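Local coordinates for peroxin 22 (Pichia angusta, PDB 5NKZ), which binds the ubiquitin-conjugating enzyme Pex4p through its soluble domain and is probably involved in peroxisome biogenesis, at residues S31-T37 / N54-H60; K39-F43 / T126-E130. Residue numbers count along the deposited sequence, not the author numbering.

Interaction 1: residues S31-T37 / N54-H60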
ATOM      1  N   SER C  31      -8.114  -2.576  16.997  1.00 81.79           N
ATOM      2  CA  SER C  31      -7.434  -1.541  16.114  1.00 76.33           C
ATOM      3  C   SER C  31      -7.603  -0.086  16.526  1.00 67.58           C
ATOM      4  O   SER C  31      -8.707   0.376  16.540  1.00 67.95           O
ATOM      5  CB  SER C  31      -7.951  -1.668  14.671  1.00 78.32           C
ATOM      6  OG  SER C  31      -7.414  -2.818  14.044  1.00 84.32           O
ATOM      7  N   VAL C  32      -6.534   0.631  16.841  1.00 62.26           N
ATOM      8  CA  VAL C  32      -6.662   1.996  17.333  1.00 59.05           C
ATOM      9  C   VAL C  32      -5.692   2.916  16.594  1.00 58.31           C
ATOM     10  O   VAL C  32      -4.497   2.590  16.425  1.00 60.99           O
ATOM     11  CB  VAL C  32      -6.402   2.081  18.880  1.00 56.57           C
ATOM     12  CG1 VAL C  32      -6.570   3.516  19.431  1.00 52.88           C
ATOM     13  CG2 VAL C  32      -7.224   1.041  19.625  1.00 58.03           C
ATOM     14  N   SER C  33      -6.223   4.055  16.145  1.00 57.42           N
ATOM     15  CA  SER C  33      -5.399   5.127  15.600  1.00 60.77           C
ATOM     16  C   SER C  33      -5.248   6.195  16.671  1.00 59.50           C
ATOM     17  O   SER C  33      -6.241   6.713  17.178  1.00 61.04           O
ATOM     18  CB  SER C  33      -6.004   5.731  14.301  1.00 62.57           C
ATOM     19  OG  SER C  33      -5.865   4.861  13.174  1.00 62.87           O
ATOM     20  N   LEU C  34      -4.021   6.554  17.005  1.00 59.32           N
ATOM     21  CA  LEU C  34      -3.804   7.517  18.062  1.00 61.54           C
ATOM     22  C   LEU C  34      -3.137   8.745  17.527  1.00 59.54           C
ATOM     23  O   LEU C  34      -1.991   8.658  17.090  1.00 66.76           O
ATOM     24  CB  LEU C  34      -2.921   6.865  19.149  1.00 66.74           C
ATOM     25  CG  LEU C  34      -2.521   7.705  20.372  1.00 69.42           C
ATOM     26  CD1 LEU C  34      -3.760   8.313  21.023  1.00 70.29           C
ATOM     27  CD2 LEU C  34      -1.724   6.834  21.333  1.00 72.89           C
ATOM     28  N   VAL C  35      -3.804   9.886  17.553  1.00 59.80           N
ATOM     29  CA  VAL C  35      -3.139  11.087  17.053  1.00 67.70           C
ATOM     30  C   VAL C  35      -2.711  11.933  18.213  1.00 69.16           C
ATOM     31  O   VAL C  35      -3.538  12.338  19.059  1.00 69.99           O
ATOM     32  CB  VAL C  35      -3.903  11.896  15.918  1.00 73.59           C
ATOM     33  CG1 VAL C  35      -4.901  11.006  15.181  1.00 73.53           C
ATOM     34  CG2 VAL C  35      -4.595  13.178  16.403  1.00 76.56           C
ATOM     35  N   LEU C  36      -1.403  12.193  18.209  1.00 73.47           N
ATOM     36  CA  LEU C  36      -0.713  12.928  19.264  1.00 77.06           C
ATOM     37  C   LEU C  36      -0.233  14.287  18.759  1.00 80.59           C
ATOM     38  O   LEU C  36       0.643  14.357  17.912  1.00 81.78           O
ATOM     39  CB  LEU C  36       0.487  12.117  19.791  1.00 77.57           C
ATOM     40  CG  LEU C  36       0.191  10.694  20.302  1.00 77.07           C
ATOM     41  CD1 LEU C  36       1.470   9.921  20.613  1.00 80.95           C
ATOM     42  CD2 LEU C  36      -0.755  10.749  21.488  1.00 76.48           C
ATOM     43  N   THR C  37      -0.841  15.350  19.265  1.00 85.87           N
ATOM     44  CA  THR C  37      -0.210  16.668  19.318  1.00 90.44           C
ATOM     45  C   THR C  37       0.794  16.716  20.477  1.00 89.64           C
ATOM     46  O   THR C  37       0.756  15.889  21.359  1.00 85.09           O
ATOM     47  CB  THR C  37      -1.268  17.768  19.566  1.00 95.20           C
ATOM     48  OG1 THR C  37      -1.989  17.487  20.782  1.00 94.17           O
ATOM     49  CG2 THR C  37      -2.247  17.829  18.427  1.00 98.74           C
ATOM     50  N   ASN C  54      -1.781  -3.655  16.730  1.00 72.42           N
ATOM     51  CA  ASN C  54      -2.711  -2.813  15.970  1.00 71.14           C
ATOM     52  C   ASN C  54      -2.932  -1.401  16.522  1.00 68.59           C
ATOM     53  O   ASN C  54      -4.021  -0.809  16.338  1.00 71.54           O
ATOM     54  CB  ASN C  54      -4.064  -3.511  15.801  1.00 74.35           C
ATOM     55  CG  ASN C  54      -3.935  -4.852  15.131  1.00 77.55           C
ATOM     56  OD1 ASN C  54      -3.035  -5.642  15.434  1.00 76.43           O
ATOM     57  ND2 ASN C  54      -4.845  -5.118  14.195  1.00 83.19           N
ATOM     58  N   LEU C  55      -1.929  -0.846  17.193  1.00 65.71           N
ATOM     59  CA  LEU C  55      -2.005   0.535  17.582  1.00 66.30           C
ATOM     60  C   LEU C  55      -1.155   1.202  16.549  1.00 67.15           C
ATOM     61  O   LEU C  55      -0.179   0.596  16.053  1.00 73.05           O
ATOM     62  CB  LEU C  55      -1.466   0.735  18.977  1.00 67.46           C
ATOM     63  CG  LEU C  55      -1.123   2.164  19.435  1.00 66.74           C
ATOM     64  CD1 LEU C  55      -2.298   3.126  19.473  1.00 64.97           C
ATOM     65  CD2 LEU C  55      -0.504   2.026  20.837  1.00 71.45           C
ATOM     66  N   THR C  56      -1.555   2.407  16.167  1.00 64.82           N
ATOM     67  CA  THR C  56      -0.879   3.123  15.123  1.00 59.83           C
ATOM     68  C   THR C  56      -0.955   4.580  15.533  1.00 58.60           C
ATOM     69  O   THR C  56      -2.032   5.102  15.810  1.00 61.05           O
ATOM     70  CB  THR C  56      -1.551   2.842  13.744  1.00 59.25           C
ATOM     71  OG1 THR C  56      -1.551   1.424  13.446  1.00 56.20           O
ATOM     72  CG2 THR C  56      -0.805   3.581  12.634  1.00 58.86           C
ATOM     73  N   VAL C  57       0.193   5.221  15.606  1.00 57.84           N
ATOM     74  CA  VAL C  57       0.311   6.580  16.099  1.00 60.67           C
ATOM     75  C   VAL C  57       0.575   7.580  14.956  1.00 62.97           C
ATOM     76  O   VAL C  57       1.478   7.396  14.121  1.00 63.72           O
ATOM     77  CB  VAL C  57       1.473   6.672  17.120  1.00 62.08           C
ATOM     78  CG1 VAL C  57       1.896   8.112  17.380  1.00 62.40           C
ATOM     79  CG2 VAL C  57       1.091   5.995  18.438  1.00 64.89           C
ATOM     80  N   ILE C  58      -0.152   8.687  14.998  1.00 63.69           N
ATOM     81  CA  ILE C  58      -0.055   9.731  14.010  1.00 66.41           C
ATOM     82  C   ILE C  58       0.409  11.032  14.683  1.00 68.32           C
ATOM     83  O   ILE C  58      -0.326  11.640  15.469  1.00 72.76           O
ATOM     84  CB  ILE C  58      -1.438   9.871  13.297  1.00 68.14           C
ATOM     85  CG1 ILE C  58      -1.876   8.487  12.778  1.00 69.00           C
ATOM     86  CG2 ILE C  58      -1.403  10.898  12.151  1.00 66.15           C
ATOM     87  CD1 ILE C  58      -3.357   8.370  12.542  1.00 72.66           C
ATOM     88  N   LEU C  59       1.616  11.479  14.368  1.00 68.75           N
ATOM     89  CA  LEU C  59       2.130  12.722  14.978  1.00 72.69           C
ATOM     90  C   LEU C  59       1.702  13.965  14.205  1.00 74.68           C
ATOM     91  O   LEU C  59       1.822  14.032  12.973  1.00 74.56           O
ATOM     92  CB  LEU C  59       3.658  12.694  15.109  1.00 74.71           C
ATOM     93  CG  LEU C  59       4.181  11.396  15.741  1.00 75.18           C
ATOM     94  CD1 LEU C  59       5.659  11.254  15.422  1.00 77.85           C
ATOM     95  CD2 LEU C  59       3.906  11.334  17.239  1.00 75.12           C
ATOM     96  N   HIS C  60       1.196  14.938  14.949  1.00 77.78           N
ATOM     97  CA  HIS C  60       1.023  16.308  14.477  1.00 81.55           C
ATOM     98  C   HIS C  60       2.344  16.780  13.856  1.00 82.63           C
ATOM     99  O   HIS C  60       3.409  16.248  14.194  1.00 81.15           O
ATOM    100  CB  HIS C  60       0.676  17.185  15.685  1.00 87.71           C
ATOM    101  CG  HIS C  60      -0.086  18.429  15.365  1.00 91.36           C
ATOM    102  ND1 HIS C  60       0.423  19.687  15.601  1.00 95.23           N
ATOM    103  CD2 HIS C  60      -1.343  18.613  14.894  1.00 94.57           C
ATOM    104  CE1 HIS C  60      -0.469  20.595  15.253  1.00100.91           C
ATOM    105  NE2 HIS C  60      -1.551  19.971  14.814  1.00100.29           N
TER
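Strands 32-36 and 55-59 are the parallel arms of a beta-alpha-beta crossover, linked through helix 46-51, in an all-parallel sheet whose 3-2-1-4-5 strand order is Rossmann-like. Their axes approach to 4.5 Å with a crossing angle of -24°, and Val-32 pairs with Leu-55 through to Leu-36 with Leu-59. The backbone bonding follows the parallel rule: alternate residues use both N and O toward the same neighbour. Val-32 N donates to Asn-54 O (2.9 Å) and Val-32 O accepts from Thr-56 N (3.0 Å); Leu-34 N reaches Thr-56 O at 2.7 Å and Leu-34 O receives Ile-58 N at 2.8 Å; Leu-36 N binds Ile-58 O (3.0 Å) and Leu-36 O binds His-60 N (3.1 Å). Ser-33 and Val-35 turn their backbone bonding the other way, to Ile-101 and Leu-103 of the next strand, while Val-57 bonds to Gln-80. Polar side chains are matched too: Ser-33 OG bonds to Ser-99, Thr-37 OG1 to Asp-40 and His-60 NE2 to Glu-87, whereas Thr-56 OG1 makes weak bonds to the Pex4p chain. Leu-34, Leu-36, Leu-55 and Val-57 mesh on one face, with Leu-34 CB 3.8 Å from Leu-55 CD1 and helix 46-51 packed on Leu-55 and Val-57. Val-35 and Ile-58 meet on the other, beneath Leu-94 of helix 87-97. Beyond the strand ends, Asn-54 ND2 makes a weak bond to Ser-31 OG (3.5 Å), and Thr-37 CG2 makes a CH-pi contact 4.0 Å from the centroid of the His-60 ring.

Interaction 2: residues K39-F43 / T126-E130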
ATOM      1  N   LYS C  39       0.526  18.410  23.100  1.00 98.10           N
ATOM      2  CA  LYS C  39      -0.193  18.374  24.358  1.00102.10           C
ATOM      3  C   LYS C  39      -0.626  16.963  24.632  1.00 98.77           C
ATOM      4  O   LYS C  39      -0.341  16.427  25.677  1.00102.67           O
ATOM      5  CB  LYS C  39      -1.410  19.298  24.334  1.00108.27           C
ATOM      6  CG  LYS C  39      -1.039  20.787  24.274  1.00114.91           C
ATOM      7  CD  LYS C  39      -0.731  21.289  22.852  1.00116.69           C
ATOM      8  CE  LYS C  39      -1.171  22.728  22.562  1.00120.82           C
ATOM      9  NZ  LYS C  39      -1.804  22.780  21.207  1.00123.33           N
ATOM     10  N   ASP C  40      -1.268  16.321  23.675  1.00117.48           N
ATOM     11  CA  ASP C  40      -1.717  14.929  23.871  1.00115.80           C
ATOM     12  C   ASP C  40      -0.615  13.973  24.343  1.00106.09           C
ATOM     13  O   ASP C  40      -0.877  12.998  25.018  1.00 98.52           O
ATOM     14  CB  ASP C  40      -2.327  14.417  22.576  1.00122.54           C
ATOM     15  CG  ASP C  40      -3.643  15.106  22.243  1.00132.23           C
ATOM     16  OD1 ASP C  40      -4.519  15.194  23.143  1.00133.96           O
ATOM     17  OD2 ASP C  40      -3.800  15.558  21.079  1.00140.05           O
ATOM     18  N   LEU C  41       0.615  14.304  23.983  1.00106.02           N
ATOM     19  CA  LEU C  41       1.836  13.521  24.245  1.00104.04           C
ATOM     20  C   LEU C  41       2.078  13.021  25.679  1.00 98.97           C
ATOM     21  O   LEU C  41       2.772  12.024  25.867  1.00 94.75           O
ATOM     22  CB  LEU C  41       3.040  14.374  23.799  1.00108.15           C
ATOM     23  CG  LEU C  41       4.301  13.735  23.252  1.00108.60           C
ATOM     24  CD1 LEU C  41       4.856  14.572  22.106  1.00113.23           C
ATOM     25  CD2 LEU C  41       5.332  13.617  24.352  1.00112.35           C
ATOM     26  N   ASP C  42       1.556  13.713  26.688  1.00 97.43           N
ATOM     27  CA  ASP C  42       1.738  13.214  28.062  1.00 93.65           C
ATOM     28  C   ASP C  42       0.824  12.026  28.355  1.00 90.40           C
ATOM     29  O   ASP C  42       1.206  11.191  29.181  1.00 94.13           O
ATOM     30  CB  ASP C  42       1.811  14.291  29.183  1.00 96.37           C
ATOM     31  CG  ASP C  42       0.691  15.296  29.132  1.00 98.48           C
ATOM     32  OD1 ASP C  42      -0.467  14.886  28.878  1.00 96.84           O
ATOM     33  OD2 ASP C  42       0.981  16.497  29.356  1.00101.23           O
ATOM     34  N   PHE C  43      -0.301  11.875  27.647  1.00 85.81           N
ATOM     35  CA  PHE C  43      -1.086  10.632  27.708  1.00 82.33           C
ATOM     36  C   PHE C  43      -0.464   9.442  26.967  1.00 77.78           C
ATOM     37  O   PHE C  43      -1.102   8.421  26.825  1.00 78.52           O
ATOM     38  CB  PHE C  43      -2.479  10.825  27.124  1.00 83.43           C
ATOM     39  CG  PHE C  43      -3.346  11.763  27.894  1.00 85.89           C
ATOM     40  CD1 PHE C  43      -4.000  11.319  29.015  1.00 84.60           C
ATOM     41  CD2 PHE C  43      -3.568  13.092  27.456  1.00 89.85           C
ATOM     42  CE1 PHE C  43      -4.844  12.172  29.713  1.00 88.01           C
ATOM     43  CE2 PHE C  43      -4.399  13.946  28.161  1.00 90.43           C
ATOM     44  CZ  PHE C  43      -5.041  13.484  29.291  1.00 89.63           C
ATOM     45  N   THR C 126     -12.438  11.558  21.938  1.00100.77           N
ATOM     46  CA  THR C 126     -11.372  12.447  22.408  1.00105.92           C
ATOM     47  C   THR C 126     -10.231  11.620  23.049  1.00114.26           C
ATOM     48  O   THR C 126     -10.443  10.558  23.659  1.00121.94           O
ATOM     49  CB  THR C 126     -11.885  13.578  23.336  1.00107.50           C
ATOM     50  OG1 THR C 126     -10.811  14.463  23.659  1.00105.77           O
ATOM     51  CG2 THR C 126     -12.559  13.059  24.663  1.00110.50           C
ATOM     52  N   ASN C 127      -9.016  12.083  22.814  1.00115.91           N
ATOM     53  CA  ASN C 127      -7.817  11.336  23.148  1.00116.15           C
ATOM     54  C   ASN C 127      -7.657  11.028  24.657  1.00115.57           C
ATOM     55  O   ASN C 127      -6.988  10.054  25.037  1.00109.67           O
ATOM     56  CB  ASN C 127      -6.619  12.113  22.618  1.00120.05           C
ATOM     57  CG  ASN C 127      -5.331  11.604  23.169  1.00127.48           C
ATOM     58  OD1 ASN C 127      -5.028  10.419  23.052  1.00133.97           O
ATOM     59  ND2 ASN C 127      -4.590  12.480  23.837  1.00132.86           N
ATOM     60  N   VAL C 128      -8.303  11.840  25.493  1.00117.94           N
ATOM     61  CA  VAL C 128      -8.294  11.671  26.955  1.00117.72           C
ATOM     62  C   VAL C 128      -8.762  10.246  27.383  1.00114.84           C
ATOM     63  O   VAL C 128      -8.285   9.695  28.371  1.00111.80           O
ATOM     64  CB  VAL C 128      -9.131  12.773  27.682  1.00117.03           C
ATOM     65  CG1 VAL C 128      -8.776  12.788  29.160  1.00120.20           C
ATOM     66  CG2 VAL C 128      -8.915  14.178  27.083  1.00114.68           C
ATOM     67  N   HIS C 129      -9.662   9.629  26.605  1.00113.26           N
ATOM     68  CA  HIS C 129     -10.170   8.278  26.890  1.00111.37           C
ATOM     69  C   HIS C 129      -9.316   7.175  26.334  1.00103.58           C
ATOM     70  O   HIS C 129      -9.798   6.065  26.087  1.00 99.41           O
ATOM     71  CB  HIS C 129     -11.647   8.145  26.423  1.00116.13           C
ATOM     72  CG  HIS C 129     -12.607   8.900  27.307  1.00118.82           C
ATOM     73  ND1 HIS C 129     -12.975   8.454  28.565  1.00117.73           N
ATOM     74  CD2 HIS C 129     -13.206  10.107  27.146  1.00119.88           C
ATOM     75  CE1 HIS C 129     -13.771   9.344  29.128  1.00120.61           C
ATOM     76  NE2 HIS C 129     -13.925  10.355  28.290  1.00123.77           N
ATOM     77  N   GLU C 130      -8.023   7.433  26.212  1.00100.42           N
ATOM     78  CA  GLU C 130      -7.057   6.380  25.961  1.00100.23           C
ATOM     79  C   GLU C 130      -7.294   5.105  26.825  1.00 98.01           C
ATOM     80  O   GLU C 130      -7.434   4.001  26.321  1.00 90.29           O
ATOM     81  CB  GLU C 130      -5.644   6.936  26.196  1.00103.50           C
ATOM     82  CG  GLU C 130      -4.538   5.882  26.238  1.00108.71           C
ATOM     83  CD  GLU C 130      -4.606   4.933  25.045  1.00113.58           C
ATOM     84  OE1 GLU C 130      -4.737   5.526  23.939  1.00118.76           O
ATOM     85  OE2 GLU C 130      -4.619   3.649  25.209  1.00114.05           O
TER
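Two 3-10 segments face each other here, one in the connection from strand 32-36 to helix 46-51, the other just after strand 124-125, so the contact joins loops that follow a central strand of the sheet and the outermost strand on that side within this chain. The backbone sets up the side chains. Phe-43 N bonds to Asp-40 O (2.9 Å), and this tight turn lets Asp-40 and Phe-43, three residues apart, both point toward 126-130; in the opposing segment Glu-130 N is hydrogen-bonded to Asn-127 O (3.1 Å), and Asn-127 and Glu-130 likewise point across. Asp-40 is in the m rotamer and Asn-127 in t, so the extended amide meets the carboxylate: Asn-127 ND2 donates to Asp-40 OD1 at 2.8 Å. The same OD1 is hydrogen-bonded to Thr-105 OG1, and OD2 to Thr-37 OG1, so both carboxylate oxygens are engaged. Phe-43, with chi1 m and chi2 near -81°, lays its ring beside the second segment. Val-128 CA sits over one ring face, and its t rotamer brings CG1 within 3.8 Å of Phe-43 CZ. Asn-127 ND2 lies obliquely to the ring, 3.8 Å from Phe-43 CD2. Glu-130, t at chi1 but bent at chi2 (p), offers its aliphatic part, CG lying 4.3 Å from Phe-43 O. Polar bonding is thus concentrated at the buried Asp-40, while apolar packing falls to the exposed Phe-43 and Val-128. With a neutral amide as donor, the pairing is a hydrogen bond to a carboxylate and not a salt bridge; it depends more on direction than on opposite charge.

Overall arrangement
Interaction 1 lies at the heart of the domain, its centre about 2 Å from that of the chain, whereas the centre of interaction 2 sits about 9 Å out, past the C-terminal ends of the strands, where buried and exposed residues mix. Regular main-chain bonding dominates the first; a lone side-chain hydrogen bond and packing of Phe-43 against Val-128 hold the second, across 244 Å² against 614 Å². Residues 39-43 lie in the connection between the two strands that interaction 1 pairs. The contacts also touch: Leu-34 CD1 lies 3.2 Å from Asn-127 OD1, and the bond from Thr-37 OG1 to Asp-40 OD2 ties one to the other.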